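Local coordinates for ESX-5 secretion-associated protein EspG5 (Mycobacterium marinum, PDB 6VJ5), which acts as a specific cytoplasmic chaperone for cognate PE/PPE proteins, helping to prevent aggregation of PE/PPE dimers, and is required for secretion of LipY and PE31/PPE18, at residues C[78-83]-C[121-126]. Residues are numbered along the deposited sequence; the frame is centred on the assembly and turned at random.
Sequences LAAPDL and ARRGQH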
ATOM      1  N   LEU C  78      -9.260  20.074  -1.162  1.00 71.30           N
ATOM      2  CA  LEU C  78      -8.865  19.078  -0.171  1.00 73.81           C
ATOM      3  C   LEU C  78      -7.480  18.520  -0.483  1.00 66.41           C
ATOM      4  O   LEU C  78      -6.691  18.229   0.425  1.00 63.40           O
ATOM      5  CB  LEU C  78      -9.897  17.948  -0.126  1.00 66.23           C
ATOM      6  CG  LEU C  78     -11.367  18.338   0.027  1.00 64.63           C
ATOM      7  CD1 LEU C  78     -12.286  17.166  -0.300  1.00 63.43           C
ATOM      8  CD2 LEU C  78     -11.652  18.845   1.436  1.00 65.70           C
ATOM      9  N   ALA C  79      -7.161  18.382  -1.774  1.00 65.48           N
ATOM     10  CA  ALA C  79      -5.926  17.718  -2.176  1.00 66.45           C
ATOM     11  C   ALA C  79      -4.690  18.566  -1.901  1.00 64.07           C
ATOM     12  O   ALA C  79      -3.619  18.017  -1.620  1.00 57.47           O
ATOM     13  CB  ALA C  79      -5.988  17.360  -3.661  1.00 72.21           C
ATOM     14  N   ALA C  80      -4.800  19.892  -1.984  1.00 67.95           N
ATOM     15  CA  ALA C  80      -3.649  20.779  -1.792  1.00 78.52           C
ATOM     16  C   ALA C  80      -4.118  22.091  -1.184  1.00 76.16           C
ATOM     17  O   ALA C  80      -4.033  23.156  -1.807  1.00 77.60           O
ATOM     18  CB  ALA C  80      -2.919  21.016  -3.113  1.00 85.09           C
ATOM     19  N   PRO C  81      -4.609  22.053   0.049  1.00 66.62           N
ATOM     20  CA  PRO C  81      -5.075  23.285   0.689  1.00 69.15           C
ATOM     21  C   PRO C  81      -3.924  24.098   1.254  1.00 67.21           C
ATOM     22  O   PRO C  81      -2.862  23.571   1.596  1.00 68.07           O
ATOM     23  CB  PRO C  81      -5.988  22.774   1.809  1.00 73.53           C
ATOM     24  CG  PRO C  81      -5.347  21.474   2.209  1.00 72.07           C
ATOM     25  CD  PRO C  81      -4.773  20.876   0.924  1.00 70.31           C
ATOM     26  N   ASP C  82      -4.142  25.412   1.318  1.00 64.35           N
ATOM     27  CA  ASP C  82      -3.225  26.272   2.053  1.00 77.66           C
ATOM     28  C   ASP C  82      -3.512  26.221   3.548  1.00 77.20           C
ATOM     29  O   ASP C  82      -2.603  26.394   4.368  1.00 74.18           O
ATOM     30  CB  ASP C  82      -3.327  27.711   1.545  1.00 88.32           C
ATOM     31  CG  ASP C  82      -3.094  27.824   0.044  1.00 88.95           C
ATOM     32  OD1 ASP C  82      -2.096  27.266  -0.467  1.00 83.46           O
ATOM     33  OD2 ASP C  82      -3.913  28.486  -0.625  1.00 86.72           O
ATOM     34  N   LEU C  83      -4.764  25.971   3.913  1.00 62.21           N
ATOM     35  CA  LEU C  83      -5.211  25.949   5.294  1.00 60.71           C
ATOM     36  C   LEU C  83      -6.222  24.830   5.468  1.00 63.51           C
ATOM     37  O   LEU C  83      -7.085  24.622   4.610  1.00 61.62           O
ATOM     38  CB  LEU C  83      -5.848  27.285   5.681  1.00 70.78           C
ATOM     39  CG  LEU C  83      -6.368  27.420   7.108  1.00 65.04           C
ATOM     40  CD1 LEU C  83      -5.226  27.371   8.105  1.00 73.18           C
ATOM     41  CD2 LEU C  83      -7.160  28.713   7.245  1.00 73.36           C
ATOM     42  N   ALA C 121     -11.403  22.960   4.328  1.00 62.88           N
ATOM     43  CA  ALA C 121     -10.197  23.210   3.554  1.00 64.51           C
ATOM     44  C   ALA C 121     -10.327  24.510   2.775  1.00 62.43           C
ATOM     45  O   ALA C 121     -11.423  24.904   2.369  1.00 58.46           O
ATOM     46  CB  ALA C 121      -9.916  22.052   2.591  1.00 69.93           C
ATOM     47  N   ARG C 122      -9.199  25.182   2.575  1.00 68.80           N
ATOM     48  CA  ARG C 122      -9.170  26.424   1.818  1.00 79.30           C
ATOM     49  C   ARG C 122      -8.016  26.399   0.828  1.00 78.05           C
ATOM     50  O   ARG C 122      -6.906  25.971   1.157  1.00 77.94           O
ATOM     51  CB  ARG C 122      -9.026  27.643   2.738  1.00 74.43           C
ATOM     52  CG  ARG C 122      -9.341  28.978   2.073  1.00 70.40           C
ATOM     53  CD  ARG C 122      -8.585  30.111   2.755  1.00 67.30           C
ATOM     54  NE  ARG C 122      -7.229  30.230   2.228  1.00 77.89           N
ATOM     55  CZ  ARG C 122      -6.175  30.630   2.935  1.00 85.16           C
ATOM     56  NH1 ARG C 122      -6.307  30.940   4.217  1.00 80.64           N
ATOM     57  NH2 ARG C 122      -4.985  30.707   2.358  1.00 89.45           N
ATOM     58  N   ARG C 123      -8.295  26.850  -0.392  1.00 82.18           N
ATOM     59  CA  ARG C 123      -7.279  27.109  -1.402  1.00 76.41           C
ATOM     60  C   ARG C 123      -7.597  28.463  -2.011  1.00 76.66           C
ATOM     61  O   ARG C 123      -8.651  28.630  -2.637  1.00 75.82           O
ATOM     62  CB  ARG C 123      -7.263  26.021  -2.476  1.00 77.17           C
ATOM     63  CG  ARG C 123      -5.987  25.990  -3.306  1.00 74.58           C
ATOM     64  CD  ARG C 123      -6.089  24.949  -4.413  1.00 83.57           C
ATOM     65  NE  ARG C 123      -4.782  24.415  -4.785  1.00 89.50           N
ATOM     66  CZ  ARG C 123      -4.550  23.683  -5.872  1.00 91.10           C
ATOM     67  NH1 ARG C 123      -5.539  23.399  -6.709  1.00103.91           N
ATOM     68  NH2 ARG C 123      -3.326  23.241  -6.124  1.00 89.76           N
ATOM     69  N   GLY C 124      -6.712  29.433  -1.798  1.00 74.02           N
ATOM     70  CA  GLY C 124      -6.990  30.797  -2.200  1.00 78.09           C
ATOM     71  C   GLY C 124      -8.145  31.384  -1.416  1.00 76.35           C
ATOM     72  O   GLY C 124      -7.991  31.730  -0.242  1.00 80.62           O
ATOM     73  N   GLN C 125      -9.306  31.506  -2.059  1.00 75.65           N
ATOM     74  CA  GLN C 125     -10.533  31.918  -1.389  1.00 77.62           C
ATOM     75  C   GLN C 125     -11.626  30.864  -1.522  1.00 78.92           C
ATOM     76  O   GLN C 125     -12.782  31.127  -1.169  1.00 75.71           O
ATOM     77  CB  GLN C 125     -11.026  33.258  -1.945  1.00 82.08           C
ATOM     78  CG  GLN C 125     -10.037  34.409  -1.803  1.00 88.94           C
ATOM     79  CD  GLN C 125      -9.199  34.616  -3.052  1.00 98.54           C
ATOM     80  OE1 GLN C 125      -7.970  34.589  -2.999  1.00 97.26           O
ATOM     81  NE2 GLN C 125      -9.862  34.835  -4.183  1.00 95.60           N
ATOM     82  N   HIS C 126     -11.296  29.688  -2.048  1.00 69.65           N
ATOM     83  CA  HIS C 126     -12.255  28.604  -2.215  1.00 71.59           C
ATOM     84  C   HIS C 126     -12.273  27.775  -0.934  1.00 81.12           C
ATOM     85  O   HIS C 126     -11.287  27.108  -0.605  1.00 78.88           O
ATOM     86  CB  HIS C 126     -11.877  27.759  -3.427  1.00 68.20           C
ATOM     87  CG  HIS C 126     -12.968  26.856  -3.901  1.00 68.87           C
ATOM     88  ND1 HIS C 126     -12.845  26.063  -5.020  1.00 68.95           N
ATOM     89  CD2 HIS C 126     -14.204  26.617  -3.403  1.00 72.51           C
ATOM     90  CE1 HIS C 126     -13.959  25.372  -5.192  1.00 78.46           C
ATOM     91  NE2 HIS C 126     -14.799  25.691  -4.224  1.00 73.67           N
TER
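Asp82 and Leu83 both face Arg122 and form a classic beta bulge where strand 83-91 starts beside the end of antiparallel strand 115-123. The carbonyl of Arg122 receives both amides of the bulge. Asp82 N donates to Arg122 O at 2.8 Å. The second bond, from Leu83 N, is weak. Arg122 N returns a bond of 3.0 Å to Leu83 O.

The Asp82 carboxylate reaches past the strand end. Its CG stands beside its own backbone N (chi1 -55°), and Asp82 OD2 accepts a hydrogen bond from Gly124 N at 3.2 Å. This bond is nearly straight, 171° at the hydrogen. Gly124 belongs to the type II' turn from Arg123 to His126, so Asp82 ties the bulge to the hairpin that leads into strand 126-133.

The chain of Arg122 is bent at chi3, and Leu83 CB lies over one face of its guanidinium. The Asp82 and Arg122 side chains cross at about a right angle, and their salt bridge is long, with Asp82 OD2 3.9 Å from Arg122 NH2. Trp127 touches both Leu83 and Arg122.

On the helix side, Leu78 CD2 packs on Ala121 CB at 3.8 Å, and Pro81 CB meets the same methyl. Val77 also touches Ala121, while Leu78 continues onto Val128 and Ala130. The end of helix 69-79 is thus packed against the sheet just before the chain enters it. Arg123 extends from CG to NE past Ala80, where Arg123 NH2 comes within 3.8 Å of Ala80 CB.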